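PDB 4O8V: probable alginate O-acetylase AlgJ from Pseudomonas putida, which probably adds acetyl groups to mannuronate residues of alginate as part of an inner-membrane complex, modifying the polymer in the periplasm. Local coordinates for residues 39-44 and 294-299; 32-37 and 280-285; 117-122 and 179-184. All coordinates share one frame; numbering follows the deposited sequence. Where two conformers were deposited one is given.

How the interactions relate
All three contacts join parts of the SGNH hydrolase-like protein that are far apart in sequence. Interactions 1 and 2 both use helix 31-51 and adjoin each other: the salt bridge between Glu-37 and Lys-297 and the packing of Leu-41 on Leu-285 link them. Interaction 1 is a partly buried helix-helix contact with a glycine at its closest point; interaction 2 is a surface contact between that helix and a loop, made by apolar side-chain atoms. Interaction 3 lies elsewhere, its centre about 38 Å from that of interaction 1, and is also partly buried. It depends on hydrogen bonds from Arg-118 and Thr-119 and holds two of the putative catalytic residues.

Interaction 1 of 3, residues 39-44 and 294-299; sequences LALIRG and AQLKNS
Leu-41 lays its CD2 methyl over the aliphatic part of Lys-297, 3.8 Å from Lys-297 CG, and also reaches CB of Leu-296. Its CG stands anti to the carbonyl carbon (chi1 -69°), and from there CD2 extends to both residues. The side chains of Leu-41 and Leu-296 cross at about a right angle. Leu-296 in turn sets its own CD2 against the peptide group of Gly-44, 3.6 Å from Gly-44 O.

At Gly-44 the backbones come together: its CA lies 3.0 Å from Leu-296 O in a CA-H...O contact, with an angle of 127° at the hydrogen. A CB on this residue would clash with the same oxygen, so the close approach depends on the missing side chain. Helix 290-297 ends just beyond Leu-296, Asn-298 being the first residue to leave helical geometry.

In the SGNH hydrolase-like fold of this protein, helix 31-51 lies against the parallel sheet, where Ile-42 touches Trp-272 and Phe-274 of strand 269-275. The C-terminal helix 290-297 packs on another side of helix 31-51, while Leu-250 and Leu-254 of helix 250-257 touch Leu-41 and Leu-296 respectively.

Arg-43 curls its bent chain back so that one face of the guanidinium lies over CA of Ala-40, 3.8 Å from the plane and toward the rim. Its NH2 comes within 3.3 Å of Lys-297 O, which sits at the edge of the group. Lys-297 packs through CG, 4.2 Å from CB of Ala-40, and then leads away to an ammonium held in a salt bridge by Glu-37. Ser-299 turns OG between its backbone N and carbonyl carbon (chi1 61°), 3.5 Å from Gly-44 CA, where it is hydrogen-bonded to Asp-47 further along helix 31-51.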
loop_
_atom_site.group_PDB
_atom_site.type_symbol
_atom_site.label_atom_id
_atom_site.label_comp_id
_atom_site.label_asym_id
_atom_site.label_seq_id
_atom_site.Cartn_x
_atom_site.Cartn_y
_atom_site.Cartn_z
ATOM N N LEU A 39 0.322 14.338 6.431
ATOM C CA LEU A 39 1.335 13.901 7.387
ATOM C C LEU A 39 0.900 14.162 8.832
ATOM O O LEU A 39 1.212 13.372 9.729
ATOM C CB LEU A 39 2.662 14.597 7.126
ATOM C CG LEU A 39 3.359 14.063 5.878
ATOM C CD1 LEU A 39 4.352 15.096 5.304
ATOM C CD2 LEU A 39 4.046 12.728 6.164
ATOM N N ALA A 40 0.213 15.277 9.058
ATOM C CA ALA A 40 -0.269 15.579 10.408
ATOM C C ALA A 40 -1.304 14.539 10.815
ATOM O O ALA A 40 -1.367 14.122 11.976
ATOM C CB ALA A 40 -0.852 16.997 10.483
ATOM N N LEU A 41 -2.103 14.090 9.856
ATOM C CA LEU A 41 -3.071 13.027 10.138
ATOM C C LEU A 41 -2.404 11.677 10.374
ATOM O O LEU A 41 -2.811 10.926 11.269
ATOM C CB LEU A 41 -4.099 12.927 9.013
ATOM C CG LEU A 41 -5.015 14.154 8.996
ATOM C CD1 LEU A 41 -5.853 14.176 7.727
ATOM C CD2 LEU A 41 -5.891 14.126 10.246
ATOM N N ILE A 42 -1.387 11.346 9.579
ATOM C CA ILE A 42 -0.643 10.119 9.807
ATOM C C ILE A 42 -0.005 10.091 11.199
ATOM O O ILE A 42 -0.038 9.074 11.893
ATOM C CB ILE A 42 0.470 9.938 8.740
ATOM C CG1 ILE A 42 -0.156 9.639 7.379
ATOM C CG2 ILE A 42 1.471 8.861 9.171
ATOM C CD1 ILE A 42 0.849 9.783 6.214
ATOM N N ARG A 43 0.579 11.217 11.596
ATOM C CA ARG A 43 1.199 11.336 12.902
ATOM C C ARG A 43 0.159 11.171 14.027
ATOM O O ARG A 43 0.429 10.537 15.055
ATOM C CB ARG A 43 1.914 12.682 13.021
ATOM C CG ARG A 43 2.681 12.861 14.313
ATOM C CD ARG A 43 2.489 14.247 14.882
ATOM N NE ARG A 43 2.993 15.305 14.018
ATOM C CZ ARG A 43 2.289 16.374 13.653
ATOM N NH1 ARG A 43 2.837 17.288 12.858
ATOM N NH2 ARG A 43 1.040 16.528 14.073
ATOM N N GLY A 44 -1.022 11.731 13.823
ATOM C CA GLY A 44 -2.089 11.611 14.807
ATOM C C GLY A 44 -2.567 10.178 14.937
ATOM O O GLY A 44 -2.881 9.697 16.029
ATOM N N ALA A 294 -9.446 17.342 14.635
ATOM C CA ALA A 294 -8.608 18.274 15.372
ATOM C C ALA A 294 -7.700 17.544 16.357
ATOM O O ALA A 294 -6.530 17.897 16.512
ATOM C CB ALA A 294 -9.466 19.298 16.123
ATOM N N GLN A 295 -8.259 16.543 17.031
ATOM C CA GLN A 295 -7.512 15.764 18.019
ATOM C C GLN A 295 -6.324 15.054 17.382
ATOM O O GLN A 295 -5.219 15.037 17.933
ATOM C CB GLN A 295 -8.425 14.739 18.689
ATOM C CG GLN A 295 -9.420 15.335 19.639
ATOM C CD GLN A 295 -10.032 14.290 20.539
ATOM O OE1 GLN A 295 -9.715 13.100 20.432
ATOM N NE2 GLN A 295 -10.909 14.723 21.440
ATOM N N LEU A 296 -6.572 14.481 16.212
ATOM C CA LEU A 296 -5.558 13.755 15.464
ATOM C C LEU A 296 -4.414 14.678 15.070
ATOM O O LEU A 296 -3.249 14.333 15.226
ATOM C CB LEU A 296 -6.169 13.105 14.212
ATOM C CG LEU A 296 -7.006 11.836 14.398
ATOM C CD1 LEU A 296 -7.712 11.439 13.104
ATOM C CD2 LEU A 296 -6.117 10.689 14.873
ATOM N N LYS A 297 -4.742 15.868 14.581
ATOM C CA LYS A 297 -3.704 16.771 14.108
ATOM C C LYS A 297 -2.935 17.402 15.256
ATOM O O LYS A 297 -1.779 17.783 15.098
ATOM C CB LYS A 297 -4.312 17.850 13.212
ATOM C CG LYS A 297 -4.805 17.334 11.857
ATOM C CD LYS A 297 -5.523 18.441 11.087
ATOM C CE LYS A 297 -4.813 19.773 11.294
ATOM N NZ LYS A 297 -5.363 20.878 10.466
ATOM N N ASN A 298 -3.576 17.510 16.418
ATOM C CA ASN A 298 -2.979 18.203 17.558
ATOM C C ASN A 298 -2.424 17.252 18.604
ATOM O O ASN A 298 -2.208 17.653 19.747
ATOM C CB ASN A 298 -4.001 19.128 18.230
ATOM C CG ASN A 298 -4.546 20.186 17.294
ATOM O OD1 ASN A 298 -4.033 20.384 16.192
ATOM N ND2 ASN A 298 -5.588 20.884 17.736
ATOM N N SER A 299 -2.189 16.001 18.217
ATOM C CA SER A 299 -1.825 14.953 19.176
ATOM C C SER A 299 -0.498 15.214 19.892
ATOM O O SER A 299 -0.236 14.627 20.944
ATOM C CB SER A 299 -1.767 13.593 18.481
ATOM O OG SER A 299 -0.787 13.579 17.459
#

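Interaction 2 of 3, residues 32-37 and 280-285; sequences EQLMQE and PMKNDL
The carbonyl oxygen of Pro-280 is covered by Leu-34, whose CD1 comes within 3.4 Å of Pro-280 O while Leu-34 CB stands 3.9 Å from the same atom. This buried oxygen has no hydrogen-bonding partner in the model; within this contact it is Leu-34 that covers it. CG of Leu-34 is anti to the carbonyl carbon (chi1 -77°), and from it the two methyls diverge, CD1 to Pro-280 O and CD2 to the aliphatic part of Lys-282. Leu-34 CD2 is 3.8 Å from Lys-282 CD, and the two side chains cross obliquely before the lysine leads away from the helix.

One residue on, the selenomethionine Met-35 lies side by side with the ring of Pro-280, both pointing the same way. Met-35 CG is 3.6 Å from Pro-280 CB, and the selenium follows at 4.1 Å from that carbon. Leu-84 of helix 84-94 touches both residues. An alanine in place of Leu-34 would probably leave a gap where CD1 lay against Pro-280 O and take away the CD2 contact that steadies the chain of Lys-282.

Polar ties lie next door, at Asn-38, which bonds Met-281 O through ND2 and Asn-283 ND2 through OD1. The loop that follows strand 269-275 is thereby laid along the early turns of helix 31-51, before helix 290-297, in an alpha/beta arrangement consistent with the SGNH hydrolase-like fold.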
loop_
_atom_site.group_PDB
_atom_site.type_symbol
_atom_site.label_atom_id
_atom_site.label_comp_id
_atom_site.label_asym_id
_atom_site.label_seq_id
_atom_site.Cartn_x
_atom_site.Cartn_y
_atom_site.Cartn_z
ATOM N N GLU A 32 1.830 20.883 -1.665
ATOM C CA GLU A 32 2.652 21.063 -0.474
ATOM C C GLU A 32 1.812 21.061 0.796
ATOM O O GLU A 32 2.152 20.376 1.765
ATOM C CB GLU A 32 3.451 22.366 -0.554
ATOM N N GLN A 33 0.720 21.827 0.790
ATOM C CA GLN A 33 -0.148 21.927 1.963
ATOM C C GLN A 33 -0.929 20.627 2.178
ATOM O O GLN A 33 -1.181 20.225 3.319
ATOM C CB GLN A 33 -1.110 23.113 1.830
ATOM C CG GLN A 33 -0.443 24.430 1.425
ATOM C CD GLN A 33 -0.459 24.677 -0.086
ATOM O OE1 GLN A 33 0.426 24.217 -0.820
ATOM N NE2 GLN A 33 -1.467 25.411 -0.554
ATOM N N LEU A 34 -1.303 19.971 1.081
ATOM C CA LEU A 34 -1.990 18.686 1.170
ATOM C C LEU A 34 -1.085 17.629 1.808
ATOM O O LEU A 34 -1.531 16.855 2.663
ATOM C CB LEU A 34 -2.473 18.220 -0.208
ATOM C CG LEU A 34 -3.738 18.879 -0.783
ATOM C CD1 LEU A 34 -4.070 18.301 -2.152
ATOM C CD2 LEU A 34 -4.917 18.724 0.167
HETATM N N MSE A 35 0.183 17.590 1.404
HETATM C CA MSE A 35 1.145 16.680 2.040
HETATM C C MSE A 35 1.319 16.951 3.542
HETATM O O MSE A 35 1.344 16.007 4.351
HETATM C CB MSE A 35 2.494 16.767 1.342
HETATM C CG MSE A 35 2.507 16.047 0.006
HETATM SE SE MSE A 35 4.204 16.378 -0.920
HETATM C CE MSE A 35 5.407 16.115 0.623
ATOM N N GLN A 36 1.454 18.230 3.897
ATOM C CA GLN A 36 1.540 18.649 5.296
ATOM C C GLN A 36 0.340 18.109 6.066
ATOM O O GLN A 36 0.469 17.523 7.146
ATOM C CB GLN A 36 1.600 20.183 5.400
ATOM C CG GLN A 36 1.449 20.746 6.816
ATOM C CD GLN A 36 1.514 22.270 6.864
ATOM O OE1 GLN A 36 1.175 22.957 5.897
ATOM N NE2 GLN A 36 1.956 22.801 7.994
ATOM N N GLU A 37 -0.833 18.286 5.472
ATOM C CA GLU A 37 -2.091 17.981 6.144
ATOM C C GLU A 37 -2.181 16.462 6.354
ATOM O O GLU A 37 -2.436 15.981 7.473
ATOM C CB GLU A 37 -3.257 18.536 5.315
ATOM C CG GLU A 37 -4.517 18.870 6.085
ATOM C CD GLU A 37 -4.328 19.869 7.238
ATOM O OE1 GLU A 37 -3.422 20.735 7.186
ATOM O OE2 GLU A 37 -5.113 19.786 8.204
ATOM N N PRO A 280 0.248 13.489 -1.698
ATOM C CA PRO A 280 -0.197 14.852 -2.014
ATOM C C PRO A 280 -1.614 14.916 -2.580
ATOM O O PRO A 280 -1.929 15.866 -3.296
ATOM C CB PRO A 280 0.824 15.310 -3.047
ATOM C CG PRO A 280 1.201 14.045 -3.775
ATOM C CD PRO A 280 1.101 12.925 -2.768
HETATM N N MSE A 281 -2.450 13.936 -2.246
HETATM C CA MSE A 281 -3.839 13.908 -2.710
HETATM C C MSE A 281 -4.839 14.242 -1.606
HETATM O O MSE A 281 -4.642 13.897 -0.444
HETATM C CB MSE A 281 -4.165 12.541 -3.326
HETATM C CG MSE A 281 -3.390 12.291 -4.608
HETATM SE SE MSE A 281 -3.698 10.505 -5.417
HETATM C CE MSE A 281 -5.577 10.823 -5.903
ATOM N N LYS A 282 -5.932 14.897 -1.984
ATOM C CA LYS A 282 -6.936 15.309 -1.001
ATOM C C LYS A 282 -7.763 14.129 -0.526
ATOM O O LYS A 282 -8.108 13.241 -1.289
ATOM C CB LYS A 282 -7.844 16.394 -1.579
ATOM C CG LYS A 282 -8.828 16.977 -0.577
ATOM C CD LYS A 282 -8.682 18.500 -0.490
ATOM C CE LYS A 282 -9.819 19.149 0.289
ATOM N NZ LYS A 282 -11.091 19.175 -0.487
ATOM N N ASN A 283 -8.053 14.103 0.764
ATOM C CA ASN A 283 -8.949 13.104 1.308
ATOM C C ASN A 283 -10.234 13.757 1.730
ATOM O O ASN A 283 -10.221 14.845 2.304
ATOM C CB ASN A 283 -8.302 12.392 2.479
ATOM C CG ASN A 283 -7.234 11.456 2.027
ATOM O OD1 ASN A 283 -7.529 10.496 1.334
ATOM N ND2 ASN A 283 -5.993 11.746 2.366
ATOM N N ASP A 284 -11.348 13.108 1.438
ATOM C CA ASP A 284 -12.635 13.666 1.812
ATOM C C ASP A 284 -12.933 13.298 3.268
ATOM O O ASP A 284 -13.271 12.150 3.572
ATOM C CB ASP A 284 -13.728 13.162 0.866
ATOM C CG ASP A 284 -15.115 13.629 1.263
ATOM O OD1 ASP A 284 -15.247 14.563 2.086
ATOM O OD2 ASP A 284 -16.088 13.061 0.728
ATOM N N LEU A 285 -12.797 14.276 4.161
ATOM C CA LEU A 285 -13.042 14.060 5.581
ATOM C C LEU A 285 -14.411 14.565 6.024
ATOM O O LEU A 285 -14.671 14.680 7.227
ATOM C CB LEU A 285 -11.962 14.742 6.418
ATOM C CG LEU A 285 -10.530 14.328 6.055
ATOM C CD1 LEU A 285 -9.553 15.120 6.907
ATOM C CD2 LEU A 285 -10.340 12.857 6.258
#

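Interaction 3 of 3, residues 117-122 and 179-184; sequences LRTDTH and LLPAPD
Asp-184 and Thr-119 reach toward each other tip to tip, Thr-119 OG1 donating to Asp-184 OD2 at 2.7 Å, nearly along the C-O axis. The backbone N of Thr-119 gives the same oxygen a second bond on its syn lone pair. Arg-118 N takes the syn lone pair of Asp-184 OD1 at 2.7 Å, so three donors fix the carboxylate's rotation. Leu-117 lies aslant the Asp-184 side chain, Leu-117 CD2 3.7 Å from Asp-184 CG.

Arg-118 bends at chi3 (44°) and meets Ala-182 end-on: NH1 and NH2 both donate to Ala-182 O at 2.9 Å. The oxygen lies near the guanidinium plane, but NH2 stands above the carbonyl plane; a weak bond runs from NH2 to Pro-183 O.

Beyond, Asp-120 OD1 accepts from His-122 ND1 at 2.7 Å on its syn lone pair and from His-122 N on the anti one, the second bond closing an Asx turn. His-122 NE2 is hydrogen-bonded to Ser-218, consistent with a Ser-His-Asp catalytic triad.

The 117-122 loop leads from helix 103-109 to helix 125-141, bonds by its backbone to Leu-19 of strand 19-21, and meets 179-184 where strand 184-193 begins, paired with strand 152-162.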
loop_
_atom_site.group_PDB
_atom_site.type_symbol
_atom_site.label_atom_id
_atom_site.label_comp_id
_atom_site.label_asym_id
_atom_site.label_seq_id
_atom_site.Cartn_x
_atom_site.Cartn_y
_atom_site.Cartn_z
ATOM N N LEU A 117 2.480 -5.468 -12.019
ATOM C CA LEU A 117 1.838 -5.885 -13.272
ATOM C C LEU A 117 2.108 -4.858 -14.370
ATOM O O LEU A 117 2.244 -3.676 -14.081
ATOM C CB LEU A 117 0.324 -6.046 -13.072
ATOM C CG LEU A 117 -0.123 -7.185 -12.145
ATOM C CD1 LEU A 117 -1.514 -6.910 -11.642
ATOM C CD2 LEU A 117 -0.117 -8.475 -12.874
ATOM N N ARG A 118 2.181 -5.306 -15.618
ATOM C CA ARG A 118 2.397 -4.388 -16.754
ATOM C C ARG A 118 1.210 -3.425 -17.024
ATOM O O ARG A 118 1.423 -2.243 -17.326
ATOM C CB ARG A 118 2.728 -5.212 -18.015
ATOM C CG ARG A 118 2.897 -4.397 -19.311
ATOM C CD ARG A 118 3.417 -5.277 -20.468
ATOM N NE ARG A 118 2.739 -6.564 -20.525
ATOM C CZ ARG A 118 1.528 -6.756 -21.034
ATOM N NH1 ARG A 118 0.855 -5.742 -21.561
ATOM N NH2 ARG A 118 0.993 -7.972 -21.023
ATOM N N THR A 119 -0.027 -3.912 -16.900
ATOM C CA THR A 119 -1.197 -3.127 -17.285
ATOM C C THR A 119 -2.093 -2.722 -16.117
ATOM O O THR A 119 -3.222 -2.280 -16.311
ATOM C CB THR A 119 -2.054 -3.885 -18.292
ATOM O OG1 THR A 119 -2.686 -4.998 -17.646
ATOM C CG2 THR A 119 -1.182 -4.390 -19.461
ATOM N N ASP A 120 -1.577 -2.867 -14.905
ATOM C CA ASP A 120 -2.383 -2.673 -13.694
ATOM C C ASP A 120 -1.576 -1.825 -12.708
ATOM O O ASP A 120 -0.349 -1.800 -12.785
ATOM C CB ASP A 120 -2.746 -4.049 -13.119
ATOM C CG ASP A 120 -3.741 -3.994 -11.945
ATOM O OD1 ASP A 120 -3.309 -3.717 -10.804
ATOM O OD2 ASP A 120 -4.949 -4.274 -12.180
ATOM N N THR A 121 -2.239 -1.116 -11.802
ATOM C CA THR A 121 -1.524 -0.294 -10.828
ATOM C C THR A 121 -0.785 -1.123 -9.779
ATOM O O THR A 121 0.137 -0.627 -9.131
ATOM C CB THR A 121 -2.479 0.663 -10.064
ATOM O OG1 THR A 121 -3.424 -0.119 -9.332
ATOM C CG2 THR A 121 -3.193 1.589 -11.034
ATOM N N HIS A 122 -1.190 -2.374 -9.587
ATOM C CA HIS A 122 -0.791 -3.085 -8.369
ATOM C C HIS A 122 0.484 -3.912 -8.470
ATOM O O HIS A 122 0.908 -4.317 -9.549
ATOM C CB HIS A 122 -1.928 -4.000 -7.909
ATOM C CG HIS A 122 -3.156 -3.243 -7.500
ATOM N ND1 HIS A 122 -4.270 -3.131 -8.304
ATOM C CD2 HIS A 122 -3.420 -2.528 -6.379
ATOM C CE1 HIS A 122 -5.180 -2.395 -7.682
ATOM N NE2 HIS A 122 -4.684 -2.005 -6.518
ATOM N N LEU A 179 -6.543 -2.318 -30.147
ATOM C CA LEU A 179 -5.391 -1.546 -29.700
ATOM C C LEU A 179 -5.017 -1.768 -28.230
ATOM O O LEU A 179 -3.959 -1.314 -27.810
ATOM C CB LEU A 179 -5.642 -0.058 -29.917
ATOM C CG LEU A 179 -5.312 0.562 -31.281
ATOM C CD1 LEU A 179 -5.627 -0.367 -32.448
ATOM C CD2 LEU A 179 -6.069 1.865 -31.423
ATOM N N LEU A 180 -5.882 -2.426 -27.454
ATOM C CA LEU A 180 -5.606 -2.689 -26.033
ATOM C C LEU A 180 -4.315 -3.473 -25.871
ATOM O O LEU A 180 -4.015 -4.326 -26.700
ATOM C CB LEU A 180 -6.753 -3.471 -25.383
ATOM C CG LEU A 180 -8.113 -2.768 -25.353
ATOM C CD1 LEU A 180 -9.223 -3.757 -25.008
ATOM C CD2 LEU A 180 -8.072 -1.625 -24.346
ATOM N N PRO A 181 -3.549 -3.193 -24.805
ATOM C CA PRO A 181 -2.354 -3.996 -24.518
ATOM C C PRO A 181 -2.710 -5.445 -24.201
ATOM O O PRO A 181 -3.833 -5.729 -23.781
ATOM C CB PRO A 181 -1.747 -3.306 -23.292
ATOM C CG PRO A 181 -2.908 -2.641 -22.637
ATOM C CD PRO A 181 -3.778 -2.172 -23.766
ATOM N N ALA A 182 -1.780 -6.359 -24.460
ATOM C CA ALA A 182 -1.956 -7.749 -24.052
ATOM C C ALA A 182 -2.261 -7.818 -22.550
ATOM O O ALA A 182 -1.665 -7.084 -21.763
ATOM C CB ALA A 182 -0.700 -8.579 -24.378
ATOM N N PRO A 183 -3.196 -8.686 -22.153
ATOM C CA PRO A 183 -3.416 -8.893 -20.719
ATOM C C PRO A 183 -2.147 -9.350 -20.013
ATOM O O PRO A 183 -1.313 -10.029 -20.629
ATOM C CB PRO A 183 -4.477 -9.994 -20.677
ATOM C CG PRO A 183 -5.116 -9.970 -22.015
ATOM C CD PRO A 183 -4.078 -9.523 -22.982
ATOM N N ASP A 184 -2.006 -8.991 -18.737
ATOM C CA ASP A 184 -1.001 -9.610 -17.879
ATOM C C ASP A 184 -1.309 -11.086 -17.689
ATOM O O ASP A 184 -2.396 -11.548 -18.026
ATOM C CB ASP A 184 -0.960 -8.940 -16.488
ATOM C CG ASP A 184 -0.152 -7.658 -16.472
ATOM O OD1 ASP A 184 1.090 -7.724 -16.297
ATOM O OD2 ASP A 184 -0.763 -6.578 -16.592
#